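Local coordinates for lactate dehydrogenase, adjacent gene encodes predicted malate dehydrogenase (Cryptosporidium parvum, PDB 4ND2), which probably catalyses the reversible NAD-dependent interconversion of (S)-lactate and pyruvate, as a member of the lactate/malate dehydrogenase superfamily, at residues A[8-13]-A[32-37]; A[75-80]-A[118-123]; A[148-153]-A[171-176]; A[152-157]-A[210-215]. All coordinates share one frame; numbering follows the deposited sequence.

Interactions 1 and 2 lie in the parallel NAD-binding sheet, their centres about 11 Å apart, where strands 6-10 and 75-78 are neighbours; both touch the dinucleotide. Interactions 3 and 4 belong to the C-terminal domain, share helix 147-162 and sit with centres about 9 Å apart, Phe154 packing on Ala171 and Val173. Interaction 1 closes before interaction 2 opens, and both precede the other two, which start from the same helix. Segments of interactions 2, 3 and 4 touch pyruvate, which lies between the domains: Asn122 of interaction 2 and Arg153 of interaction 3 bind it, and interaction 4 reaches it through Arg153 alone. The centres of interactions 2 and 3 are about 17 Å apart.

Interaction 1: A[8-13]-A[32-37]; sequences AVIGSG and VLFDIA. With A3D (3-acetylpyridine adenine dinucleotide), chain C.
Asp35 swings CG anti to its backbone N (chi1 -151°), while Ser12 keeps OG anti to its carbonyl carbon (chi1 -55°); this brings the carboxylate to the Ser12 amide and the hydroxyl to Phe34 O. They meet beyond the C-terminal ends of strands 6-10 and 30-34, which with helix 14-26 form the first beta-alpha-beta crossover of the Rossmann fold. Parallel pairing links Val9 N to Val32 O and Phe34 N to Val9 O, the second bond 2.8 Å long. Gly11 N, already past its strand, donates to Phe34 O at 2.7 Å, and Ser12 OG adds a weak bond to that carbonyl. On one face of the sheet Val9 CG1 and Leu33 CD2 lie alongside each other, 4.0 Å apart. On the other, Ile10 CD1 touches Phe34 CB, and the Phe34 ring presents its edge to A3D C2A. Gly11 and Gly13 belong to the GxGxxG sequence of dinucleotide-binding folds; lacking a side chain, Gly13 lets A3D O5B come within 3.4 Å of its CA. Asp35 grips the adenosine ribose, as the acid just past the second strand does in NAD-dependent relatives. Its OD1 accepts A3D O2B at 2.6 Å and, in an Asx turn, Ala37 N. Its OD2 accepts A3D O3B at 2.8 Å and, on the anti side of the carboxylate, Ser12 N in a nearly straight (169°) bond of 2.7 Å.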
# COMPACT_ATOMS: atom_id res chain seq x y z
N ALA A 8 7.19 19.76 -7.32
CA ALA A 8 8.40 20.52 -7.04
C ALA A 8 8.46 20.85 -5.55
O ALA A 8 7.50 21.40 -4.99
CB ALA A 8 8.44 21.80 -7.87
N VAL A 9 9.57 20.50 -4.91
CA VAL A 9 9.80 20.80 -3.51
C VAL A 9 10.86 21.90 -3.43
O VAL A 9 12.04 21.67 -3.72
CB VAL A 9 10.27 19.55 -2.74
CG1 VAL A 9 10.52 19.87 -1.28
CG2 VAL A 9 9.24 18.43 -2.88
N ILE A 10 10.43 23.10 -3.04
CA ILE A 10 11.30 24.27 -2.99
C ILE A 10 11.90 24.38 -1.60
O ILE A 10 11.23 24.78 -0.65
CB ILE A 10 10.55 25.58 -3.34
CG1 ILE A 10 9.70 25.40 -4.61
CG2 ILE A 10 11.53 26.74 -3.50
CD1 ILE A 10 10.46 24.88 -5.82
N GLY A 11 13.17 24.00 -1.48
CA GLY A 11 13.85 23.90 -0.20
C GLY A 11 14.02 22.44 0.15
O GLY A 11 13.03 21.73 0.35
N SER A 12 15.27 21.99 0.20
CA SER A 12 15.58 20.57 0.37
C SER A 12 16.25 20.29 1.71
O SER A 12 17.18 19.50 1.81
CB SER A 12 16.47 20.10 -0.78
OG SER A 12 15.86 20.40 -2.02
N GLY A 13 15.74 20.95 2.76
CA GLY A 13 16.21 20.70 4.11
C GLY A 13 15.48 19.54 4.75
O GLY A 13 15.11 18.58 4.07
N VAL A 32 11.05 17.03 -8.00
CA VAL A 32 12.19 17.92 -8.22
C VAL A 32 12.51 18.60 -6.89
O VAL A 32 11.73 19.41 -6.40
CB VAL A 32 11.89 18.98 -9.29
CG1 VAL A 32 13.07 19.94 -9.45
CG2 VAL A 32 11.57 18.31 -10.62
N LEU A 33 13.65 18.24 -6.31
CA LEU A 33 14.15 18.90 -5.10
C LEU A 33 14.97 20.13 -5.49
O LEU A 33 16.05 20.00 -6.07
CB LEU A 33 15.02 17.93 -4.28
CG LEU A 33 14.29 16.99 -3.33
CD1 LEU A 33 15.19 15.83 -2.92
CD2 LEU A 33 13.79 17.73 -2.09
N PHE A 34 14.44 21.31 -5.18
CA PHE A 34 15.12 22.57 -5.47
C PHE A 34 15.76 23.13 -4.20
O PHE A 34 15.16 23.11 -3.13
CB PHE A 34 14.13 23.59 -6.05
CG PHE A 34 14.74 24.93 -6.34
CD1 PHE A 34 15.17 25.25 -7.63
CD2 PHE A 34 14.90 25.89 -5.34
CE1 PHE A 34 15.73 26.49 -7.91
CE2 PHE A 34 15.46 27.12 -5.61
CZ PHE A 34 15.88 27.42 -6.90
N ASP A 35 16.98 23.64 -4.34
CA ASP A 35 17.62 24.39 -3.26
C ASP A 35 18.71 25.30 -3.82
O ASP A 35 19.28 25.02 -4.87
CB ASP A 35 18.21 23.45 -2.21
CG ASP A 35 18.24 24.06 -0.82
OD1 ASP A 35 18.97 25.06 -0.61
OD2 ASP A 35 17.54 23.53 0.08
N ILE A 36 18.98 26.40 -3.11
CA ILE A 36 20.07 27.31 -3.48
C ILE A 36 21.41 26.82 -2.95
O ILE A 36 22.46 27.23 -3.45
CB ILE A 36 19.82 28.76 -3.01
CG1 ILE A 36 19.71 28.84 -1.48
CG2 ILE A 36 18.56 29.31 -3.67
CD1 ILE A 36 19.77 30.25 -0.94
N ALA A 37 21.39 25.97 -1.92
CA ALA A 37 22.61 25.40 -1.35
C ALA A 37 23.19 24.34 -2.28
O ALA A 37 22.48 23.45 -2.74
CB ALA A 37 22.32 24.80 0.02
PA A3D C . 15.71 23.54 7.09
O1A A3D C . 16.09 22.12 7.39
O2A A3D C . 16.58 24.66 7.60
O5B A3D C . 15.58 23.70 5.50
C5B A3D C . 15.40 24.96 4.87
C4B A3D C . 15.99 24.86 3.47
O4B A3D C . 15.63 26.00 2.70
C3B A3D C . 17.52 24.79 3.48
O3B A3D C . 17.99 23.60 2.85
C2B A3D C . 17.96 26.03 2.72
O2B A3D C . 19.13 25.83 1.91
C1B A3D C . 16.74 26.33 1.87
N9A A3D C . 16.68 27.73 1.40
C8A A3D C . 17.07 28.85 2.05
N7A A3D C . 16.85 29.94 1.28
C5A A3D C . 16.33 29.53 0.12
C6A A3D C . 15.87 30.15 -1.14
N6A A3D C . 15.93 31.50 -1.31
N1A A3D C . 15.38 29.34 -2.10
C2A A3D C . 15.30 28.00 -1.96
N3A A3D C . 15.71 27.37 -0.84
C4A A3D C . 16.21 28.07 0.21
O3 A3D C . 14.21 23.86 7.59
PN A3D C . 13.03 22.77 7.73
O1N A3D C . 13.20 22.03 9.03
O2N A3D C . 12.89 21.99 6.45
O5D A3D C . 11.75 23.73 7.85
C5D A3D C . 11.38 24.53 6.73
C4D A3D C . 10.30 25.55 7.09
O4D A3D C . 9.09 24.87 7.44
C3D A3D C . 10.67 26.42 8.29
O3D A3D C . 10.31 27.78 8.02
C2D A3D C . 9.82 25.89 9.42
O2D A3D C . 9.48 26.88 10.40
C1D A3D C . 8.59 25.43 8.66
N1N A3D C . 7.77 24.46 9.39
C2N A3D C . 6.45 24.66 9.43
C3N A3D C . 5.62 23.78 10.11
C7N A3D C . 4.14 24.01 10.16
O7N A3D C . 3.46 23.24 10.82
C8N A3D C . 3.51 25.13 9.40
C4N A3D C . 6.17 22.68 10.74
C5N A3D C . 7.54 22.48 10.68
C6N A3D C . 8.33 23.40 9.99

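Interaction 2: A[75-80]-A[118-123]; sequences VVIITA and ICITNP. With A3D (3-acetylpyridine adenine dinucleotide), chain C; PYR (pyruvic acid), chain D.
Strands 75-78 and 116-119, joined by helix 94-111 in a beta-alpha-beta unit of the Rossmann fold, bring Ile78 against Cys119 and Thr121 as both chains run out into the cofactor pocket. The parallel pairing uses Ile118 N to Val76 O and Ile78 N to Ile118 O. Ile78 O then takes two donors, Ile120 N in its carbonyl plane at 2.8 Å and Thr121 N, tilted from that plane, at a longer 3.3 Å. With OG1 anti to its carbonyl carbon (chi1 -52°), Thr121 also reaches Ala80 O at 2.8 Å, tying the two departing loops together. Among the apolar contacts, Ile77 CG2 meets the tip of Ile120, CD1, at 3.5 Å, and Ile78 CD1 lies 4.0 Å from Cys119 SG. Just beyond, Asn122, followed by a cis peptide to Pro123, bridges cofactor and substrate: its ND2 donates to A3D O2D at 3.1 Å and to pyruvate O3 at 3.0 Å. Thr79 OG1 is bonded to Gly11 O of the adjoining loop. Helices clothe both faces: Ile77 and Ile120 pack on Ile19 of helix 14-26, Ile118 on Met243 of helix 234-248, and Ile78 on Val104 of helix 94-111.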
# COMPACT_ATOMS: atom_id res chain seq x y z
N VAL A 75 2.19 20.29 -8.60
CA VAL A 75 2.16 20.80 -7.24
C VAL A 75 3.52 21.39 -6.89
O VAL A 75 4.56 20.84 -7.26
CB VAL A 75 1.82 19.68 -6.23
CG1 VAL A 75 1.81 20.21 -4.80
CG2 VAL A 75 0.47 19.05 -6.57
N VAL A 76 3.51 22.52 -6.19
CA VAL A 76 4.72 23.13 -5.66
C VAL A 76 4.57 23.22 -4.15
O VAL A 76 3.62 23.82 -3.65
CB VAL A 76 4.95 24.54 -6.23
CG1 VAL A 76 6.16 25.20 -5.57
CG2 VAL A 76 5.14 24.48 -7.74
N ILE A 77 5.50 22.60 -3.42
CA ILE A 77 5.50 22.65 -1.96
C ILE A 77 6.69 23.49 -1.50
O ILE A 77 7.85 23.17 -1.80
CB ILE A 77 5.56 21.24 -1.34
CG1 ILE A 77 4.45 20.35 -1.93
CG2 ILE A 77 5.43 21.32 0.17
CD1 ILE A 77 4.53 18.90 -1.51
N ILE A 78 6.40 24.58 -0.79
CA ILE A 78 7.43 25.55 -0.39
C ILE A 78 7.86 25.32 1.05
O ILE A 78 7.09 25.54 1.99
CB ILE A 78 6.93 27.00 -0.55
CG1 ILE A 78 6.38 27.22 -1.97
CG2 ILE A 78 8.05 28.00 -0.25
CD1 ILE A 78 5.81 28.60 -2.21
N THR A 79 9.11 24.89 1.22
CA THR A 79 9.70 24.66 2.54
C THR A 79 10.86 25.61 2.83
O THR A 79 11.40 25.60 3.94
CB THR A 79 10.22 23.21 2.67
OG1 THR A 79 11.50 23.09 2.03
CG2 THR A 79 9.25 22.22 2.06
N ALA A 80 11.23 26.44 1.86
CA ALA A 80 12.42 27.29 1.96
C ALA A 80 12.32 28.24 3.14
O ALA A 80 11.27 28.83 3.39
CB ALA A 80 12.63 28.06 0.67
N ILE A 118 1.42 24.63 -2.12
CA ILE A 118 1.26 24.34 -0.70
C ILE A 118 2.44 24.94 0.07
O ILE A 118 3.57 24.46 -0.05
CB ILE A 118 1.19 22.82 -0.42
CG1 ILE A 118 0.04 22.18 -1.20
CG2 ILE A 118 1.04 22.56 1.07
CD1 ILE A 118 0.14 20.67 -1.33
N CYS A 119 2.18 25.98 0.85
CA CYS A 119 3.22 26.62 1.66
C CYS A 119 3.39 25.90 2.99
O CYS A 119 2.41 25.50 3.62
CB CYS A 119 2.88 28.08 1.92
SG CYS A 119 2.82 29.09 0.43
N ILE A 120 4.65 25.72 3.41
CA ILE A 120 4.98 25.21 4.74
C ILE A 120 5.79 26.23 5.55
O ILE A 120 5.68 26.28 6.77
CB ILE A 120 5.75 23.87 4.64
CG1 ILE A 120 4.91 22.84 3.87
CG2 ILE A 120 6.10 23.35 6.04
CD1 ILE A 120 5.56 21.49 3.71
N THR A 121 6.58 27.05 4.85
CA THR A 121 7.41 28.10 5.46
C THR A 121 6.66 28.92 6.52
O THR A 121 5.57 29.42 6.25
CB THR A 121 7.94 29.06 4.38
OG1 THR A 121 8.57 28.31 3.34
CG2 THR A 121 8.93 30.06 4.96
N ASN A 122 7.27 29.05 7.70
CA ASN A 122 6.69 29.84 8.80
C ASN A 122 7.10 31.31 8.75
O ASN A 122 8.15 31.63 8.18
CB ASN A 122 7.09 29.26 10.16
CG ASN A 122 6.08 28.26 10.71
OD1 ASN A 122 4.87 28.45 10.59
ND2 ASN A 122 6.58 27.19 11.33
N PRO A 123 6.28 32.21 9.33
CA PRO A 123 4.99 31.97 9.99
C PRO A 123 3.88 31.68 8.97
O PRO A 123 3.55 32.54 8.15
CB PRO A 123 4.72 33.27 10.74
CG PRO A 123 5.45 34.31 9.95
CD PRO A 123 6.67 33.63 9.40
PA A3D C . 15.71 23.54 7.09
O1A A3D C . 16.09 22.12 7.39
O2A A3D C . 16.58 24.66 7.60
O5B A3D C . 15.58 23.70 5.50
C5B A3D C . 15.40 24.96 4.87
C4B A3D C . 15.99 24.86 3.47
O4B A3D C . 15.63 26.00 2.70
C3B A3D C . 17.52 24.79 3.48
O3B A3D C . 17.99 23.60 2.85
C2B A3D C . 17.96 26.03 2.72
O2B A3D C . 19.13 25.83 1.91
C1B A3D C . 16.74 26.33 1.87
N9A A3D C . 16.68 27.73 1.40
C8A A3D C . 17.07 28.85 2.05
N7A A3D C . 16.85 29.94 1.28
C5A A3D C . 16.33 29.53 0.12
C6A A3D C . 15.87 30.15 -1.14
N6A A3D C . 15.93 31.50 -1.31
N1A A3D C . 15.38 29.34 -2.10
C2A A3D C . 15.30 28.00 -1.96
N3A A3D C . 15.71 27.37 -0.84
C4A A3D C . 16.21 28.07 0.21
O3 A3D C . 14.21 23.86 7.59
PN A3D C . 13.03 22.77 7.73
O1N A3D C . 13.20 22.03 9.03
O2N A3D C . 12.89 21.99 6.45
O5D A3D C . 11.75 23.73 7.85
C5D A3D C . 11.38 24.53 6.73
C4D A3D C . 10.30 25.55 7.09
O4D A3D C . 9.09 24.87 7.44
C3D A3D C . 10.67 26.42 8.29
O3D A3D C . 10.31 27.78 8.02
C2D A3D C . 9.82 25.89 9.42
O2D A3D C . 9.48 26.88 10.40
C1D A3D C . 8.59 25.43 8.66
N1N A3D C . 7.77 24.46 9.39
C2N A3D C . 6.45 24.66 9.43
C3N A3D C . 5.62 23.78 10.11
C7N A3D C . 4.14 24.01 10.16
O7N A3D C . 3.46 23.24 10.82
C8N A3D C . 3.51 25.13 9.40
C4N A3D C . 6.17 22.68 10.74
C5N A3D C . 7.54 22.48 10.68
C6N A3D C . 8.33 23.40 9.99
C PYR D . 5.08 23.06 14.14
O PYR D . 5.68 22.00 14.44
OXT PYR D . 3.86 23.20 14.38
CA PYR D . 5.81 24.16 13.51
O3 PYR D . 5.19 25.09 13.01
CB PYR D . 7.31 24.14 13.50

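Interaction 3: A[148-153]-A[171-176]; sequences VLDSSR and ANVIGG. With PYR (pyruvic acid), chain D.
Ser151 of helix 147-162 passes strand 169-174 at Val173, where the CA atoms come to 5.1 Å; on the helix Asp150 and Ser151 do the touching, facing residues 171-173. Val173 N donates to Ser151 OG at 3.0 Å (N-H...O angle 158°), a side-chain bond to the strand's backbone, and the same hydroxyl is bonded to Gly147 O one helical turn back. Val173 straddles Asp150: CG1, anti to the backbone N (chi1 176°), lies 3.7 Å from Asp150 CB, while CG2 rests 3.6 Å from Asp150 O. Asp150 OD2 is hydrogen-bonded to His177 ND1, and a water lies 2.9 Å from OD2, with a weak link to Gly175 O. Arg153, extended from CG to NE, reaches into the pocket. Its NH1 binds pyruvate OXT at 2.9 Å and its NH2 pyruvate O at 2.8 Å, and Leu149 CD2 covers part of one guanidinium face. Met54 and His50 of a neighbouring subunit pack on Leu149 and Arg153. An arginine forked onto the substrate carboxylate beside an Asp-His pair is characteristic of the lactate/malate dehydrogenase active site, in which His177 is the predicted proton acceptor.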
# COMPACT_ATOMS: atom_id res chain seq x y z
N VAL A 148 -3.66 20.18 9.08
CA VAL A 148 -3.49 18.72 9.08
C VAL A 148 -2.53 18.30 10.20
O VAL A 148 -2.78 17.31 10.89
CB VAL A 148 -2.99 18.19 7.72
CG1 VAL A 148 -2.64 16.71 7.80
CG2 VAL A 148 -4.05 18.40 6.64
N LEU A 149 -1.46 19.07 10.39
CA LEU A 149 -0.51 18.80 11.47
C LEU A 149 -1.16 19.05 12.84
O LEU A 149 -1.09 18.19 13.72
CB LEU A 149 0.74 19.66 11.33
CG LEU A 149 1.83 19.48 12.39
CD1 LEU A 149 2.42 18.08 12.34
CD2 LEU A 149 2.92 20.53 12.21
N ASP A 150 -1.78 20.22 13.00
CA ASP A 150 -2.41 20.59 14.26
C ASP A 150 -3.54 19.63 14.64
O ASP A 150 -3.61 19.17 15.78
CB ASP A 150 -2.95 22.03 14.20
CG ASP A 150 -1.84 23.07 14.15
OD1 ASP A 150 -0.73 22.82 14.68
OD2 ASP A 150 -2.07 24.17 13.59
N SER A 151 -4.39 19.31 13.67
CA SER A 151 -5.50 18.39 13.89
C SER A 151 -5.02 16.96 14.15
O SER A 151 -5.59 16.26 14.97
CB SER A 151 -6.46 18.41 12.70
OG SER A 151 -6.94 19.72 12.47
N SER A 152 -3.95 16.54 13.46
CA SER A 152 -3.38 15.21 13.68
C SER A 152 -2.85 15.07 15.11
O SER A 152 -3.04 14.02 15.75
CB SER A 152 -2.26 14.91 12.67
OG SER A 152 -2.79 14.79 11.36
N ARG A 153 -2.19 16.11 15.60
CA ARG A 153 -1.74 16.14 16.99
C ARG A 153 -2.94 16.08 17.94
O ARG A 153 -2.94 15.31 18.89
CB ARG A 153 -0.91 17.40 17.25
CG ARG A 153 0.47 17.36 16.59
CD ARG A 153 1.07 18.75 16.46
NE ARG A 153 2.47 18.69 16.02
CZ ARG A 153 3.21 19.75 15.74
NH1 ARG A 153 2.71 20.98 15.84
NH2 ARG A 153 4.47 19.59 15.36
N ALA A 171 -11.55 15.30 14.78
CA ALA A 171 -11.20 16.50 15.53
C ALA A 171 -10.52 17.53 14.63
O ALA A 171 -9.65 17.18 13.83
CB ALA A 171 -10.30 16.16 16.71
N ASN A 172 -10.92 18.79 14.77
CA ASN A 172 -10.40 19.87 13.94
C ASN A 172 -9.73 20.95 14.77
O ASN A 172 -10.20 21.28 15.87
CB ASN A 172 -11.52 20.49 13.11
CG ASN A 172 -11.92 19.62 11.93
OD1 ASN A 172 -11.11 19.39 11.03
ND2 ASN A 172 -13.16 19.15 11.93
N VAL A 173 -8.63 21.47 14.24
CA VAL A 173 -8.02 22.69 14.75
C VAL A 173 -8.19 23.74 13.66
O VAL A 173 -7.94 23.47 12.48
CB VAL A 173 -6.52 22.51 15.06
CG1 VAL A 173 -5.89 23.83 15.48
CG2 VAL A 173 -6.32 21.45 16.14
N ILE A 174 -8.63 24.93 14.05
CA ILE A 174 -8.86 26.03 13.11
C ILE A 174 -8.19 27.31 13.60
O ILE A 174 -7.70 27.38 14.73
CB ILE A 174 -10.37 26.27 12.89
CG1 ILE A 174 -11.09 26.59 14.21
CG2 ILE A 174 -11.00 25.06 12.22
CD1 ILE A 174 -12.53 27.00 14.04
N GLY A 175 -8.18 28.32 12.74
CA GLY A 175 -7.54 29.60 13.04
C GLY A 175 -6.11 29.63 12.56
O GLY A 175 -5.69 28.78 11.77
N GLY A 176 -5.35 30.62 13.03
CA GLY A 176 -3.95 30.76 12.66
C GLY A 176 -3.08 29.70 13.29
O GLY A 176 -3.33 29.26 14.42
C PYR D . 5.08 23.06 14.14
O PYR D . 5.68 22.00 14.44
OXT PYR D . 3.86 23.20 14.38
CA PYR D . 5.81 24.16 13.51
O3 PYR D . 5.19 25.09 13.01
CB PYR D . 7.31 24.14 13.50
O HOH W 1 -4.12 26.05 12.87

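Interaction 4: A[152-157]-A[210-215]; sequences SRFRTF and DEIVCH. With PYR (pyruvic acid), chain D.
Phe157 and His215 form the aromatic half of a helix-helix packing in the C-terminal domain, where segments 152-157 and 210-215 of helices 147-162 and 206-227 run roughly antiparallel (148°), their axes 9.4 Å apart. The two rings make an offset stack, centroids 3.7 Å apart and planes only 7° from parallel. Phe157 turns CG anti to its carbonyl carbon and His215 turns CG anti to its backbone N, which sets the rings face to face with Phe157 CE1 and His215 CE1 at 3.4 Å. His215 NE2 is hydrogen-bonded to Glu222 of its own helix, which should fix the imidazole's rotation; the opposite face of the Phe157 ring carries Arg153 O near its rim. The apolar contacts centre on Ile212, whose CG2 sits 3.9 Å from Phe157 CB and meets the edge of the Phe154 ring at CE1. Val213 CG2 also approaches Phe154 CE1, less closely, at 4.3 Å. Further along helix 206-227, Ala219 and Trp220 touch Arg153. Elsewhere on helix 147-162, Thr156 packs on Thr49 and Arg155 on Val53 of a neighbouring subunit. Among the polar groups, Ser152 O takes two donors from opposite faces of its plane, the backbone N of Thr156 and the hydroxyl of that residue, with Thr156 OG1 2.6 Å from Ser152 O.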
# COMPACT_ATOMS: atom_id res chain seq x y z
N SER A 152 -3.95 16.54 13.46
CA SER A 152 -3.38 15.21 13.68
C SER A 152 -2.85 15.07 15.11
O SER A 152 -3.04 14.02 15.75
CB SER A 152 -2.26 14.91 12.67
OG SER A 152 -2.79 14.79 11.36
N ARG A 153 -2.19 16.11 15.60
CA ARG A 153 -1.74 16.14 16.99
C ARG A 153 -2.94 16.08 17.94
O ARG A 153 -2.94 15.31 18.89
CB ARG A 153 -0.91 17.40 17.25
CG ARG A 153 0.47 17.36 16.59
CD ARG A 153 1.07 18.75 16.46
NE ARG A 153 2.47 18.69 16.02
CZ ARG A 153 3.21 19.75 15.74
NH1 ARG A 153 2.71 20.98 15.84
NH2 ARG A 153 4.47 19.59 15.36
N PHE A 154 -3.95 16.91 17.66
CA PHE A 154 -5.17 16.98 18.46
C PHE A 154 -5.85 15.60 18.51
O PHE A 154 -6.14 15.09 19.59
CB PHE A 154 -6.10 18.06 17.86
CG PHE A 154 -7.29 18.44 18.72
CD1 PHE A 154 -7.24 18.41 20.11
CD2 PHE A 154 -8.45 18.88 18.11
CE1 PHE A 154 -8.35 18.78 20.86
CE2 PHE A 154 -9.56 19.26 18.85
CZ PHE A 154 -9.50 19.21 20.23
N ARG A 155 -6.06 15.00 17.34
CA ARG A 155 -6.65 13.66 17.24
C ARG A 155 -5.83 12.60 17.97
O ARG A 155 -6.38 11.73 18.65
CB ARG A 155 -6.78 13.23 15.78
CG ARG A 155 -7.78 14.02 14.96
CD ARG A 155 -7.63 13.71 13.48
NE ARG A 155 -8.21 12.42 13.13
CZ ARG A 155 -8.15 11.85 11.93
NH1 ARG A 155 -7.49 12.44 10.94
NH2 ARG A 155 -8.73 10.68 11.73
N THR A 156 -4.51 12.67 17.81
CA THR A 156 -3.59 11.72 18.42
C THR A 156 -3.66 11.75 19.94
O THR A 156 -3.70 10.71 20.59
CB THR A 156 -2.15 11.97 17.94
OG1 THR A 156 -2.07 11.74 16.53
CG2 THR A 156 -1.15 11.06 18.64
N PHE A 157 -3.69 12.96 20.51
CA PHE A 157 -3.74 13.12 21.96
C PHE A 157 -5.06 12.62 22.54
O PHE A 157 -5.07 12.00 23.60
CB PHE A 157 -3.50 14.58 22.35
CG PHE A 157 -2.16 15.13 21.91
CD1 PHE A 157 -1.04 14.31 21.80
CD2 PHE A 157 -2.02 16.48 21.64
CE1 PHE A 157 0.18 14.82 21.40
CE2 PHE A 157 -0.79 17.00 21.25
CZ PHE A 157 0.30 16.17 21.12
N ASP A 210 -8.92 20.04 28.59
CA ASP A 210 -8.17 21.30 28.59
C ASP A 210 -6.67 21.06 28.40
O ASP A 210 -6.00 21.80 27.68
CB ASP A 210 -8.40 22.10 29.89
CG ASP A 210 -9.86 22.53 30.07
OD1 ASP A 210 -10.63 22.58 29.09
OD2 ASP A 210 -10.23 22.84 31.23
N GLU A 211 -6.15 20.01 29.05
CA GLU A 211 -4.74 19.62 28.92
C GLU A 211 -4.40 19.25 27.48
O GLU A 211 -3.36 19.65 26.95
CB GLU A 211 -4.42 18.45 29.86
CG GLU A 211 -2.94 18.12 30.02
CD GLU A 211 -2.33 17.36 28.85
OE1 GLU A 211 -3.03 16.55 28.20
OE2 GLU A 211 -1.12 17.56 28.59
N ILE A 212 -5.29 18.47 26.86
CA ILE A 212 -5.14 18.06 25.46
C ILE A 212 -5.15 19.27 24.52
O ILE A 212 -4.38 19.31 23.56
CB ILE A 212 -6.24 17.05 25.06
CG1 ILE A 212 -5.97 15.70 25.72
CG2 ILE A 212 -6.33 16.90 23.55
CD1 ILE A 212 -7.14 14.74 25.69
N VAL A 213 -6.01 20.25 24.81
CA VAL A 213 -6.07 21.49 24.03
C VAL A 213 -4.75 22.27 24.17
O VAL A 213 -4.20 22.74 23.17
CB VAL A 213 -7.27 22.36 24.46
CG1 VAL A 213 -7.16 23.78 23.89
CG2 VAL A 213 -8.57 21.71 24.02
N CYS A 214 -4.27 22.38 25.40
CA CYS A 214 -2.99 23.05 25.68
C CYS A 214 -1.83 22.32 25.00
O CYS A 214 -0.97 22.96 24.39
CB CYS A 214 -2.76 23.12 27.19
SG CYS A 214 -1.17 23.85 27.67
N HIS A 215 -1.82 21.00 25.11
CA HIS A 215 -0.78 20.16 24.52
C HIS A 215 -0.71 20.34 23.00
O HIS A 215 0.37 20.44 22.43
CB HIS A 215 -1.04 18.69 24.87
CG HIS A 215 0.12 17.78 24.63
ND1 HIS A 215 0.02 16.41 24.73
CD2 HIS A 215 1.41 18.04 24.29
CE1 HIS A 215 1.19 15.86 24.47
NE2 HIS A 215 2.05 16.82 24.20
C PYR D . 5.08 23.06 14.14
O PYR D . 5.68 22.00 14.44
OXT PYR D . 3.86 23.20 14.38
CA PYR D . 5.81 24.16 13.51
O3 PYR D . 5.19 25.09 13.01
CB PYR D . 7.31 24.14 13.50